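Putative esterase (PDB 7C4D) probably hydrolyses carboxylic esters as an esterase of the alpha/beta hydrolase fold. Local coordinates at residues Arg17-Ser22 with Glu45-Phe50; Glu24-Leu29 with Phe50-Ile55; Met69-Met74 with Gly99-Trp104; Leu87-Ile92 with Lys112-Ile117. All coordinates share one frame; numbering follows the deposited sequence.

Contact 1. Residues Arg17-Ser22 with Glu45-Phe50; sequences RKKGES and ELKDYF
Lys19 and Lys47 meet through the aliphatic parts of their side chains: CB of Lys19 lies 3.8 Å from CB of Lys47, and the CB of Lys47 also rests against the carbonyl oxygen of Lys19. CG of Lys47 sits between its backbone N and carbonyl carbon (chi1 72°), and from there the chain runs out extended, while that of Lys19 is folded at chi2 and chi3. The two ammonium groups finish close, NZ of Lys19 4.6 Å from NZ of Lys47, a pairing of like charges that would probably be mildly unfavourable.

Backbone packing centres on Gly20, whose CA stands 3.8 Å from both the O of Lys47 and the O of Phe50; a side chain here would run into both oxygens. The contact joins the end of the antiparallel edge strand 16-19 to the turn by which the chain leaves helix 40-46 and enters strand 51-55 of the alpha/beta hydrolase sheet.

No direct hydrogen bond crosses the interface, and water takes that role. One water lies between the O of Ser22 and the O of Lys47, within bonding distance of both. A second joins OG of Ser22, at 2.8 Å, to the O of Asp48, at 2.9 Å.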
loop_
_atom_site.group_PDB
_atom_site.type_symbol
_atom_site.label_atom_id
_atom_site.label_comp_id
_atom_site.label_asym_id
_atom_site.label_seq_id
_atom_site.Cartn_x
_atom_site.Cartn_y
_atom_site.Cartn_z
ATOM N N ARG A 17 10.680 5.802 -8.295
ATOM C CA ARG A 17 10.671 6.876 -9.280
ATOM C C ARG A 17 10.324 8.177 -8.553
ATOM O O ARG A 17 9.505 8.174 -7.629
ATOM C CB ARG A 17 9.612 6.593 -10.354
ATOM C CG ARG A 17 9.970 5.480 -11.327
ATOM C CD ARG A 17 9.200 5.539 -12.640
ATOM N NE ARG A 17 7.772 5.330 -12.454
ATOM C CZ ARG A 17 6.833 6.225 -12.766
ATOM N NH1 ARG A 17 5.548 5.966 -12.563
ATOM N NH2 ARG A 17 7.190 7.370 -13.316
ATOM N N LYS A 18 10.941 9.287 -8.968
ATOM C CA LYS A 18 10.732 10.589 -8.344
ATOM C C LYS A 18 10.061 11.540 -9.334
ATOM O O LYS A 18 10.538 11.688 -10.441
ATOM C CB LYS A 18 12.081 11.151 -7.893
ATOM C CG LYS A 18 12.032 12.536 -7.267
ATOM C CD LYS A 18 13.343 12.891 -6.638
ATOM C CE LYS A 18 13.452 14.363 -6.356
ATOM N NZ LYS A 18 14.831 14.693 -5.945
ATOM N N LYS A 19 8.929 12.125 -8.950
ATOM C CA LYS A 19 8.257 13.169 -9.705
ATOM C C LYS A 19 8.286 14.434 -8.857
ATOM O O LYS A 19 7.828 14.411 -7.711
ATOM C CB LYS A 19 6.794 12.783 -9.947
ATOM C CG LYS A 19 6.525 11.370 -10.480
ATOM C CD LYS A 19 7.020 11.123 -11.896
ATOM C CE LYS A 19 6.398 12.025 -12.934
ATOM N NZ LYS A 19 7.160 11.961 -14.197
ATOM N N GLY A 20 8.850 15.511 -9.410
ATOM C CA GLY A 20 8.891 16.803 -8.746
ATOM C C GLY A 20 10.310 17.091 -8.272
ATOM O O GLY A 20 10.956 16.201 -7.719
ATOM N N GLU A 21 10.762 18.340 -8.485
ATOM C CA GLU A 21 12.119 18.777 -8.186
ATOM C C GLU A 21 12.171 19.683 -6.947
ATOM O O GLU A 21 13.230 19.829 -6.348
ATOM C CB GLU A 21 12.722 19.455 -9.421
ATOM C CG GLU A 21 14.145 19.009 -9.737
ATOM C CD GLU A 21 15.092 20.091 -10.246
ATOM O OE1 GLU A 21 14.628 21.022 -10.941
ATOM O OE2 GLU A 21 16.297 20.006 -9.937
ATOM N N SER A 22 11.044 20.281 -6.544
ATOM C CA SER A 22 11.052 21.169 -5.381
ATOM C C SER A 22 9.882 20.922 -4.426
ATOM O O SER A 22 8.833 20.396 -4.813
ATOM C CB SER A 22 11.204 22.627 -5.770
ATOM O OG SER A 22 10.051 23.075 -6.459
ATOM N N GLU A 45 -0.576 15.333 -10.079
ATOM C CA GLU A 45 -0.956 16.532 -9.348
ATOM C C GLU A 45 -0.008 16.894 -8.198
ATOM O O GLU A 45 0.442 18.044 -8.143
ATOM C CB GLU A 45 -2.441 16.487 -9.015
ATOM C CG GLU A 45 -3.244 16.581 -10.294
ATOM C CD GLU A 45 -4.745 16.657 -10.148
ATOM O OE1 GLU A 45 -5.234 17.413 -9.277
ATOM O OE2 GLU A 45 -5.429 15.968 -10.917
ATOM N N LEU A 46 0.338 15.925 -7.322
ATOM C CA LEU A 46 1.109 16.205 -6.110
ATOM C C LEU A 46 2.517 16.730 -6.406
ATOM O O LEU A 46 3.060 17.467 -5.603
ATOM C CB LEU A 46 1.100 15.022 -5.132
ATOM C CG LEU A 46 -0.276 14.515 -4.644
ATOM C CD1 LEU A 46 -0.110 13.375 -3.643
ATOM C CD2 LEU A 46 -1.060 15.624 -3.965
ATOM N N LYS A 47 3.101 16.398 -7.565
ATOM C CA LYS A 47 4.469 16.781 -7.894
ATOM C C LYS A 47 4.639 18.306 -8.103
ATOM O O LYS A 47 5.769 18.791 -8.097
ATOM C CB LYS A 47 4.941 16.057 -9.163
ATOM C CG LYS A 47 4.303 16.560 -10.454
ATOM C CD LYS A 47 4.801 15.872 -11.702
ATOM C CE LYS A 47 4.152 16.469 -12.933
ATOM N NZ LYS A 47 4.563 15.726 -14.150
ATOM N N ASP A 48 3.544 19.068 -8.283
ATOM C CA ASP A 48 3.686 20.518 -8.348
ATOM C C ASP A 48 4.075 21.101 -6.992
ATOM O O ASP A 48 4.552 22.231 -6.958
ATOM C CB ASP A 48 2.403 21.213 -8.787
ATOM C CG ASP A 48 1.945 20.848 -10.191
ATOM O OD1 ASP A 48 2.773 20.430 -10.998
ATOM O OD2 ASP A 48 0.743 20.914 -10.428
ATOM N N TYR A 49 3.842 20.363 -5.884
ATOM C CA TYR A 49 4.055 20.950 -4.575
ATOM C C TYR A 49 5.109 20.191 -3.766
ATOM O O TYR A 49 5.608 20.688 -2.754
ATOM C CB TYR A 49 2.726 21.030 -3.818
ATOM C CG TYR A 49 1.622 21.628 -4.651
ATOM C CD1 TYR A 49 1.570 22.997 -4.905
ATOM C CD2 TYR A 49 0.656 20.821 -5.217
ATOM C CE1 TYR A 49 0.599 23.530 -5.730
ATOM C CE2 TYR A 49 -0.358 21.355 -5.991
ATOM C CZ TYR A 49 -0.380 22.714 -6.251
ATOM O OH TYR A 49 -1.400 23.211 -6.986
ATOM N N PHE A 50 5.426 18.966 -4.173
ATOM C CA PHE A 50 6.279 18.120 -3.341
ATOM C C PHE A 50 7.252 17.386 -4.240
ATOM O O PHE A 50 7.037 17.353 -5.447
ATOM C CB PHE A 50 5.444 17.111 -2.534
ATOM C CG PHE A 50 4.431 17.706 -1.566
ATOM C CD1 PHE A 50 4.781 18.024 -0.261
ATOM C CD2 PHE A 50 3.110 17.882 -1.936
ATOM C CE1 PHE A 50 3.852 18.554 0.626
ATOM C CE2 PHE A 50 2.173 18.374 -1.038
ATOM C CZ PHE A 50 2.547 18.752 0.232
HETATM O O HOH W 1 7.816 19.851 -7.134
HETATM O O HOH W 2 7.423 22.463 -7.176
#

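Contact 2. Residues Glu24-Leu29 with Phe50-Ile55; sequences EPLIIL and FQVYLI
Two neighbouring parallel strands, 25-29 and 51-55, pair here inside the central sheet of the alpha/beta hydrolase fold, as the two strands of a beta-alpha-beta unit whose connection carries helix 40-46. Backbone bonds alternate between them, starting with Gln51 N to Glu24 O and Leu26 N to Gln51 O. Tyr53 N to Leu26 O (2.8 Å) and Ile28 N to Tyr53 O (2.9 Å) follow, the latter nearly straight with 173° at the hydrogen. Ile55 N to Ile28 O is weak at 3.5 Å, and beyond it a water donates to both Ile28 O and Ile55 O.

The face bearing Leu26, Ile28, Val52 and Leu54 is covered by helix 40-46, through Ala43 and Leu46. On it CD1 of Ile28 reaches CG1 of Val52 at 3.7 Å and also touches CD2 of Leu54. On the other face, Ile27 and Leu29 pack on Leu78 of helix 71-84, and CD2 of Leu29 lies 3.7 Å from CG2 of Ile55. At the start of the pair CD2 of Leu26 makes an off-centre CH-pi contact with the Phe50 ring, 4.3 Å from the centroid; the O of Glu24 meets that ring at its edge, in plane.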
loop_
_atom_site.group_PDB
_atom_site.type_symbol
_atom_site.label_atom_id
_atom_site.label_comp_id
_atom_site.label_asym_id
_atom_site.label_seq_id
_atom_site.Cartn_x
_atom_site.Cartn_y
_atom_site.Cartn_z
ATOM N N GLU A 24 8.882 19.810 -0.017
ATOM C CA GLU A 24 9.173 18.772 0.960
ATOM C C GLU A 24 9.021 17.394 0.314
ATOM O O GLU A 24 8.221 17.218 -0.604
ATOM C CB GLU A 24 8.208 18.868 2.134
ATOM C CG GLU A 24 8.222 20.212 2.833
ATOM C CD GLU A 24 7.091 20.279 3.849
ATOM O OE1 GLU A 24 6.333 19.277 3.997
ATOM O OE2 GLU A 24 6.972 21.311 4.499
ATOM N N PRO A 25 9.771 16.366 0.760
ATOM C CA PRO A 25 9.635 15.036 0.171
ATOM C C PRO A 25 8.296 14.477 0.595
ATOM O O PRO A 25 7.773 14.800 1.661
ATOM C CB PRO A 25 10.739 14.209 0.821
ATOM C CG PRO A 25 11.693 15.279 1.313
ATOM C CD PRO A 25 10.828 16.427 1.773
ATOM N N LEU A 26 7.746 13.657 -0.297
ATOM C CA LEU A 26 6.498 12.970 -0.063
ATOM C C LEU A 26 6.701 11.555 -0.600
ATOM O O LEU A 26 6.916 11.370 -1.796
ATOM C CB LEU A 26 5.387 13.737 -0.790
ATOM C CG LEU A 26 3.988 13.100 -0.795
ATOM C CD1 LEU A 26 3.521 12.803 0.610
ATOM C CD2 LEU A 26 2.981 14.030 -1.489
ATOM N N ILE A 27 6.628 10.575 0.305
ATOM C CA ILE A 27 6.801 9.178 -0.042
ATOM C C ILE A 27 5.430 8.523 -0.111
ATOM O O ILE A 27 4.658 8.644 0.851
ATOM C CB ILE A 27 7.742 8.469 0.977
ATOM C CG1 ILE A 27 9.153 9.060 0.954
ATOM C CG2 ILE A 27 7.763 6.963 0.733
ATOM C CD1 ILE A 27 10.118 8.533 2.018
ATOM N N ILE A 28 5.152 7.815 -1.226
ATOM C CA ILE A 28 3.885 7.104 -1.359
ATOM C C ILE A 28 4.167 5.588 -1.360
ATOM O O ILE A 28 5.046 5.132 -2.084
ATOM C CB ILE A 28 3.111 7.591 -2.601
ATOM C CG1 ILE A 28 3.017 9.118 -2.642
ATOM C CG2 ILE A 28 1.732 6.962 -2.762
ATOM C CD1 ILE A 28 2.113 9.663 -3.793
ATOM N N LEU A 29 3.431 4.833 -0.533
ATOM C CA LEU A 29 3.549 3.379 -0.404
ATOM C C LEU A 29 2.227 2.707 -0.779
ATOM O O LEU A 29 1.192 2.894 -0.124
ATOM C CB LEU A 29 3.914 2.990 1.037
ATOM C CG LEU A 29 5.182 3.583 1.626
ATOM C CD1 LEU A 29 5.426 2.987 3.004
ATOM C CD2 LEU A 29 6.351 3.292 0.724
ATOM N N PHE A 50 5.426 18.966 -4.173
ATOM C CA PHE A 50 6.279 18.120 -3.341
ATOM C C PHE A 50 7.252 17.386 -4.240
ATOM O O PHE A 50 7.037 17.353 -5.447
ATOM C CB PHE A 50 5.444 17.111 -2.534
ATOM C CG PHE A 50 4.431 17.706 -1.566
ATOM C CD1 PHE A 50 4.781 18.024 -0.261
ATOM C CD2 PHE A 50 3.110 17.882 -1.936
ATOM C CE1 PHE A 50 3.852 18.554 0.626
ATOM C CE2 PHE A 50 2.173 18.374 -1.038
ATOM C CZ PHE A 50 2.547 18.752 0.232
ATOM N N GLN A 51 8.296 16.807 -3.628
ATOM C CA GLN A 51 9.202 15.890 -4.298
ATOM C C GLN A 51 8.691 14.488 -4.017
ATOM O O GLN A 51 8.954 13.958 -2.948
ATOM C CB GLN A 51 10.628 16.099 -3.775
ATOM C CG GLN A 51 11.179 17.488 -4.131
ATOM C CD GLN A 51 12.629 17.593 -3.743
ATOM O OE1 GLN A 51 13.494 16.945 -4.316
ATOM N NE2 GLN A 51 12.888 18.327 -2.684
ATOM N N VAL A 52 7.890 13.949 -4.943
ATOM C CA VAL A 52 7.169 12.721 -4.704
ATOM C C VAL A 52 8.025 11.511 -5.089
ATOM O O VAL A 52 8.507 11.421 -6.224
ATOM C CB VAL A 52 5.844 12.707 -5.480
ATOM C CG1 VAL A 52 5.041 11.460 -5.139
ATOM C CG2 VAL A 52 5.022 13.982 -5.251
ATOM N N TYR A 53 8.148 10.564 -4.144
ATOM C CA TYR A 53 8.825 9.286 -4.362
ATOM C C TYR A 53 7.803 8.151 -4.413
ATOM O O TYR A 53 7.050 7.939 -3.453
ATOM C CB TYR A 53 9.840 9.020 -3.255
ATOM C CG TYR A 53 10.992 9.984 -3.235
ATOM C CD1 TYR A 53 10.871 11.214 -2.615
ATOM C CD2 TYR A 53 12.197 9.676 -3.849
ATOM C CE1 TYR A 53 11.917 12.113 -2.606
ATOM C CE2 TYR A 53 13.263 10.553 -3.845
ATOM C CZ TYR A 53 13.115 11.775 -3.211
ATOM O OH TYR A 53 14.154 12.649 -3.154
ATOM N N LEU A 54 7.705 7.510 -5.584
ATOM C CA LEU A 54 6.815 6.374 -5.782
ATOM C C LEU A 54 7.667 5.121 -5.619
ATOM O O LEU A 54 8.489 4.802 -6.488
ATOM C CB LEU A 54 6.208 6.416 -7.182
ATOM C CG LEU A 54 5.434 7.671 -7.589
ATOM C CD1 LEU A 54 4.967 7.512 -9.013
ATOM C CD2 LEU A 54 4.221 7.861 -6.700
ATOM N N ILE A 55 7.487 4.473 -4.464
ATOM C CA ILE A 55 8.311 3.356 -4.015
ATOM C C ILE A 55 7.560 2.066 -4.336
ATOM O O ILE A 55 6.324 2.025 -4.233
ATOM C CB ILE A 55 8.578 3.525 -2.507
ATOM C CG1 ILE A 55 9.682 4.554 -2.236
ATOM C CG2 ILE A 55 8.852 2.201 -1.828
ATOM C CD1 ILE A 55 11.016 4.045 -2.551
HETATM O O HOH W 3 3.853 3.142 -3.892
#

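Contact 3. Residues Met69-Met74 with Gly99-Trp104; sequences MSYESM and GKTAMW
Tyr71 lies with one face of its ring against Lys100, whose CB stands 3.6 Å from the ring centroid in a CH-pi contact shifted toward the rim near CE1 and CZ. The Lys100 chain runs on extended beyond CG, bringing CD to 3.5 Å from the OH of Tyr71. Both polar ends are held elsewhere: Tyr71 OH bonds to Ile202 O, and Lys100 NZ to Ser204 O and Gly124 O. At the ring edge, in plane, OG1 of Thr101 comes 3.5 Å from CD1 of Tyr71; the same oxygen touches CB of Met74.

In the conformer of Trp104 described, CB of Tyr71 stands almost squarely over the five-membered ring, 3.6 Å from the centroid and 7° off the normal. The two aromatic planes are near parallel, but slid so far apart that they barely overlap. Beyond the six-membered ring, OE2 of Glu72 approaches CZ3 of Trp104 at 3.3 Å, the carboxylate turned 87° to the indole plane. In this conformer NE1 is buried without a partner. An alanine in place of Tyr71 would probably leave the CB and CD of Lys100 without their aromatic cover and Ile202 O without its phenol partner.

Ser70 caps helix 71-84, its OG accepting from Ser73 N. Tyr71 and Met74 pack that helix start on helix 97-108, which begins within the GxSxG sequence, just after Ser96, consistent with the nucleophile elbow of alpha/beta hydrolases.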
loop_
_atom_site.group_PDB
_atom_site.type_symbol
_atom_site.label_atom_id
_atom_site.label_comp_id
_atom_site.label_asym_id
_atom_site.label_seq_id
_atom_site.Cartn_x
_atom_site.Cartn_y
_atom_site.Cartn_z
ATOM N N MET A 69 8.130 -10.742 4.817
ATOM C CA MET A 69 7.393 -9.534 4.486
ATOM C C MET A 69 6.705 -8.969 5.731
ATOM O O MET A 69 5.589 -8.470 5.640
ATOM C CB MET A 69 6.251 -9.909 3.540
ATOM C CG MET A 69 6.559 -9.720 2.125
ATOM S SD MET A 69 5.075 -10.135 1.236
ATOM C CE MET A 69 4.280 -8.530 1.153
ATOM N N SER A 70 7.340 -9.074 6.897
ATOM C CA SER A 70 6.780 -8.517 8.113
ATOM C C SER A 70 6.827 -6.981 8.018
ATOM O O SER A 70 7.613 -6.465 7.233
ATOM C CB SER A 70 7.579 -9.030 9.271
ATOM O OG SER A 70 8.785 -8.298 9.410
ATOM N N TYR A 71 6.049 -6.266 8.850
ATOM C CA TYR A 71 5.941 -4.822 8.802
ATOM C C TYR A 71 7.233 -4.246 9.339
ATOM O O TYR A 71 7.636 -3.131 8.993
ATOM C CB TYR A 71 4.703 -4.327 9.552
ATOM C CG TYR A 71 3.420 -4.514 8.777
ATOM C CD1 TYR A 71 3.262 -3.887 7.542
ATOM C CD2 TYR A 71 2.345 -5.238 9.281
ATOM C CE1 TYR A 71 2.138 -4.075 6.766
ATOM C CE2 TYR A 71 1.172 -5.378 8.549
ATOM C CZ TYR A 71 1.081 -4.798 7.280
ATOM O OH TYR A 71 -0.013 -4.856 6.461
ATOM N N GLU A 72 7.889 -5.051 10.171
ATOM C CA GLU A 72 9.173 -4.660 10.726
ATOM C C GLU A 72 10.178 -4.509 9.582
ATOM O O GLU A 72 10.920 -3.534 9.525
ATOM C CB GLU A 72 9.618 -5.706 11.749
ATOM C CG GLU A 72 11.009 -5.490 12.300
ATOM C CD GLU A 72 11.121 -4.315 13.253
ATOM O OE1 GLU A 72 12.108 -3.564 13.127
ATOM O OE2 GLU A 72 10.226 -4.163 14.122
ATOM N N SER A 73 10.185 -5.484 8.670
ATOM C CA SER A 73 11.189 -5.544 7.619
ATOM C C SER A 73 10.878 -4.486 6.568
ATOM O O SER A 73 11.798 -3.822 6.094
ATOM C CB SER A 73 11.298 -6.932 6.993
ATOM O OG SER A 73 10.128 -7.275 6.273
ATOM N N MET A 74 9.578 -4.353 6.237
ATOM C CA MET A 74 9.099 -3.360 5.281
ATOM C C MET A 74 9.377 -1.956 5.800
ATOM O O MET A 74 9.875 -1.149 5.043
ATOM C CB MET A 74 7.628 -3.581 4.920
ATOM C CG MET A 74 7.465 -4.846 4.097
ATOM S SD MET A 74 5.964 -5.198 3.174
ATOM C CE MET A 74 4.824 -5.442 4.530
ATOM N N GLY A 99 -0.059 1.519 4.305
ATOM C CA GLY A 99 -0.456 2.323 5.454
ATOM C C GLY A 99 0.032 1.759 6.786
ATOM O O GLY A 99 0.367 2.539 7.679
ATOM N N LYS A 100 0.057 0.415 6.922
ATOM C CA LYS A 100 0.587 -0.203 8.138
ATOM C C LYS A 100 2.094 -0.040 8.224
ATOM O O LYS A 100 2.628 0.247 9.297
ATOM C CB LYS A 100 0.197 -1.675 8.247
ATOM C CG LYS A 100 -0.941 -1.916 9.224
ATOM C CD LYS A 100 -1.595 -3.270 9.098
ATOM C CE LYS A 100 -2.905 -3.285 9.853
ATOM N NZ LYS A 100 -3.586 -4.583 9.762
ATOM N N THR A 101 2.791 -0.241 7.095
ATOM C CA THR A 101 4.232 0.011 7.067
ATOM C C THR A 101 4.505 1.435 7.528
ATOM O O THR A 101 5.409 1.683 8.321
ATOM C CB THR A 101 4.782 -0.244 5.653
ATOM O OG1 THR A 101 4.548 -1.600 5.291
ATOM C CG2 THR A 101 6.243 0.066 5.453
ATOM N N ALA A 102 3.682 2.375 7.040
ATOM C CA ALA A 102 3.938 3.778 7.324
ATOM C C ALA A 102 3.703 4.053 8.811
ATOM O O ALA A 102 4.495 4.737 9.435
ATOM C CB ALA A 102 3.075 4.643 6.418
ATOM N N MET A 103 2.625 3.491 9.372
ATOM C CA MET A 103 2.337 3.632 10.791
ATOM C C MET A 103 3.446 3.001 11.651
ATOM O O MET A 103 3.916 3.665 12.580
ATOM C CB MET A 103 0.971 3.033 11.118
ATOM C CG MET A 103 -0.165 3.905 10.692
ATOM S SD MET A 103 -1.726 3.296 11.334
ATOM C CE MET A 103 -2.122 1.969 10.186
ATOM N N TRP A 104 3.917 1.784 11.277
ATOM C CA TRP A 104 5.050 1.127 11.940
ATOM C C TRP A 104 6.267 2.040 11.927
ATOM O O TRP A 104 6.818 2.335 12.984
ATOM C CB TRP A 104 5.398 -0.218 11.282
ATOM C CG TRP A 104 4.769 -1.398 11.950
ATOM C CD1 TRP A 104 3.470 -1.800 11.856
ATOM C CD2 TRP A 104 5.419 -2.327 12.838
ATOM N NE1 TRP A 104 3.262 -2.922 12.614
ATOM C CE2 TRP A 104 4.441 -3.270 13.227
ATOM C CE3 TRP A 104 6.727 -2.466 13.319
ATOM C CZ2 TRP A 104 4.736 -4.329 14.091
ATOM C CZ3 TRP A 104 7.013 -3.511 14.173
ATOM C CH2 TRP A 104 6.030 -4.428 14.555
#

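Contact 4. Residues Leu87-Ile92 with Lys112-Ile117; sequences LESVNI and KVKKLI. With EDO (1,2-ethanediol), chain B.
Strands 90-95 and 113-119 are parallel neighbours in the central sheet, linked by helix 97-108 as a beta-alpha-beta unit, and pair here by their first halves. Val90 makes both its backbone bonds to the partner strand, its N to Lys112 O and its O to Lys114 N at 2.8 Å. Next come Ile92 N to Lys115 O and Ile117 N to Ile92 O, the second short at 2.7 Å and nearly straight at 169°. Between the Val90 and Ile92 bonds the chain turns a corner at Lys114.

Ahead of the strands, Lys112 folds back at chi2 and chi3 (-71° and -55°) to the loop before Val90. Its NZ donates to Glu88 O at 2.8 Å, more weakly to Leu87 O, and makes a salt bridge with OE2 of Glu88 at 3.4 Å, although the Glu88 side chain is poorly ordered. A methionine in place of Lys112 would probably leave the Glu88 carboxylate without its opposite charge and Glu88 O without this donor. Lys114 runs past Ser89, its CE 3.0 Å from Ser89 OG. A 1,2-ethanediol, probably from the crystallisation liquor, has its O2 2.8 Å from Val113 O.

Asn91 and Lys115 lie side by side, OD1 of Asn91 3.6 Å from CB of Lys115, while Asn91 ND2 bonds to Glu24 OE1 and Pro25 O. On the other face CD1 of Ile92 meets CG2 of Val113 at 4.2 Å, and Ala102 of helix 97-108 covers Ile92 and Leu116. Such a crossover, here with a possible nucleophile elbow, belongs to the core of the alpha/beta hydrolase fold.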
loop_
_atom_site.group_PDB
_atom_site.type_symbol
_atom_site.label_atom_id
_atom_site.label_comp_id
_atom_site.label_asym_id
_atom_site.label_seq_id
_atom_site.Cartn_x
_atom_site.Cartn_y
_atom_site.Cartn_z
ATOM N N LEU A 87 17.133 12.064 3.116
ATOM C CA LEU A 87 15.957 12.841 3.463
ATOM C C LEU A 87 15.916 12.955 4.984
ATOM O O LEU A 87 16.034 11.953 5.687
ATOM C CB LEU A 87 14.701 12.181 2.871
ATOM C CG LEU A 87 14.757 11.849 1.374
ATOM C CD1 LEU A 87 13.598 10.958 0.933
ATOM C CD2 LEU A 87 14.851 13.100 0.512
ATOM N N GLU A 88 15.778 14.191 5.473
ATOM C CA GLU A 88 15.758 14.483 6.896
ATOM C C GLU A 88 14.398 14.121 7.492
ATOM O O GLU A 88 14.320 13.350 8.460
ATOM C CB GLU A 88 16.117 15.954 7.142
ATOM C CG GLU A 88 17.008 16.150 8.360
ATOM C CD GLU A 88 18.052 15.057 8.547
ATOM O OE1 GLU A 88 18.959 14.944 7.693
ATOM O OE2 GLU A 88 17.940 14.299 9.529
ATOM N N SER A 89 13.336 14.708 6.915
ATOM C CA SER A 89 11.988 14.472 7.393
ATOM C C SER A 89 11.012 14.498 6.216
ATOM O O SER A 89 11.178 15.287 5.286
ATOM C CB SER A 89 11.616 15.437 8.482
ATOM O OG SER A 89 11.516 16.747 7.965
ATOM N N VAL A 90 10.006 13.619 6.275
ATOM C CA VAL A 90 9.232 13.306 5.098
ATOM C C VAL A 90 7.750 13.282 5.416
ATOM O O VAL A 90 7.349 12.892 6.513
ATOM C CB VAL A 90 9.641 11.961 4.482
ATOM C CG1 VAL A 90 11.031 12.015 3.903
ATOM C CG2 VAL A 90 9.387 10.758 5.392
ATOM N N ASN A 91 6.966 13.618 4.383
ATOM C CA ASN A 91 5.550 13.300 4.378
ATOM C C ASN A 91 5.385 11.891 3.818
ATOM O O ASN A 91 6.132 11.497 2.940
ATOM C CB ASN A 91 4.765 14.281 3.505
ATOM C CG ASN A 91 4.840 15.694 4.041
ATOM O OD1 ASN A 91 4.337 15.970 5.117
ATOM N ND2 ASN A 91 5.538 16.559 3.330
ATOM N N ILE A 92 4.346 11.200 4.258
ATOM C CA ILE A 92 4.108 9.825 3.844
ATOM C C ILE A 92 2.621 9.643 3.620
ATOM O O ILE A 92 1.822 10.014 4.466
ATOM C CB ILE A 92 4.628 8.781 4.878
ATOM C CG1 ILE A 92 6.137 8.895 5.045
ATOM C CG2 ILE A 92 4.224 7.348 4.484
ATOM C CD1 ILE A 92 6.732 7.943 6.089
ATOM N N LYS A 112 11.485 11.502 11.970
ATOM C CA LYS A 112 11.669 11.542 10.530
ATOM C C LYS A 112 10.353 11.804 9.772
ATOM O O LYS A 112 10.357 11.884 8.538
ATOM C CB LYS A 112 12.194 10.196 10.029
ATOM C CG LYS A 112 13.330 9.561 10.821
ATOM C CD LYS A 112 14.670 10.258 10.676
ATOM C CE LYS A 112 15.144 10.416 9.249
ATOM N NZ LYS A 112 16.214 11.439 9.134
ATOM N N VAL A 113 9.217 11.914 10.471
ATOM C CA VAL A 113 7.978 12.077 9.731
ATOM C C VAL A 113 7.354 13.441 9.996
ATOM O O VAL A 113 7.127 13.790 11.141
ATOM C CB VAL A 113 7.002 10.944 10.067
ATOM C CG1 VAL A 113 5.725 11.045 9.241
ATOM C CG2 VAL A 113 7.653 9.579 9.873
ATOM N N LYS A 114 7.010 14.174 8.939
ATOM C CA LYS A 114 6.390 15.470 9.145
ATOM C C LYS A 114 4.895 15.267 9.321
ATOM O O LYS A 114 4.331 15.743 10.283
ATOM C CB LYS A 114 6.634 16.430 7.978
ATOM C CG LYS A 114 8.086 16.710 7.615
ATOM C CD LYS A 114 8.207 17.303 6.226
ATOM C CE LYS A 114 9.604 17.732 5.821
ATOM N NZ LYS A 114 9.972 19.042 6.408
ATOM N N LYS A 115 4.245 14.582 8.376
ATOM C CA LYS A 115 2.821 14.340 8.499
ATOM C C LYS A 115 2.532 13.007 7.839
ATOM O O LYS A 115 3.275 12.607 6.948
ATOM C CB LYS A 115 2.004 15.411 7.768
ATOM C CG LYS A 115 1.989 16.807 8.369
ATOM C CD LYS A 115 0.706 17.555 8.018
ATOM C CE LYS A 115 0.731 18.951 8.594
ATOM N NZ LYS A 115 1.708 19.771 7.840
ATOM N N LEU A 116 1.469 12.333 8.298
ATOM C CA LEU A 116 1.208 10.986 7.838
ATOM C C LEU A 116 -0.204 10.885 7.261
ATOM O O LEU A 116 -1.179 11.291 7.894
ATOM C CB LEU A 116 1.389 10.035 9.018
ATOM C CG LEU A 116 0.841 8.616 8.824
ATOM C CD1 LEU A 116 1.480 7.933 7.611
ATOM C CD2 LEU A 116 1.031 7.769 10.088
ATOM N N ILE A 117 -0.313 10.312 6.058
ATOM C CA ILE A 117 -1.657 10.023 5.573
ATOM C C ILE A 117 -1.830 8.509 5.465
ATOM O O ILE A 117 -1.022 7.860 4.801
ATOM C CB ILE A 117 -1.982 10.729 4.229
ATOM C CG1 ILE A 117 -2.017 12.269 4.341
ATOM C CG2 ILE A 117 -3.301 10.211 3.706
ATOM C CD1 ILE A 117 -2.121 12.980 2.992
HETATM C C1 EDO B . 9.645 16.551 11.802
HETATM O O1 EDO B . 8.620 17.516 11.562
HETATM C C2 EDO B . 9.482 15.968 13.154
HETATM O O2 EDO B . 8.559 14.886 13.266
#

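From the N terminus, strand 16-19 opens contact 1 and strand 25-29 opens contact 2 before either closes; contact 1 closes at the turn after helix 40-46 and contact 2 along strand 51-55, so the two cross and share Phe50. Strand 51-55 also pairs with strand 16-19, through Arg17 O to Leu54 N and Lys19 O to Val52 N. Contacts 3 and 4 cross in the same way later in the chain, strand 90-95 opening contact 4 before helix 97-108 closes contact 3. Ile27 N to Asn91 O joins contacts 2 and 4 into one sheet, while helix 97-108, which carries half of contact 3, lies on the sheet of contact 4, and Thr101 touches Leu29.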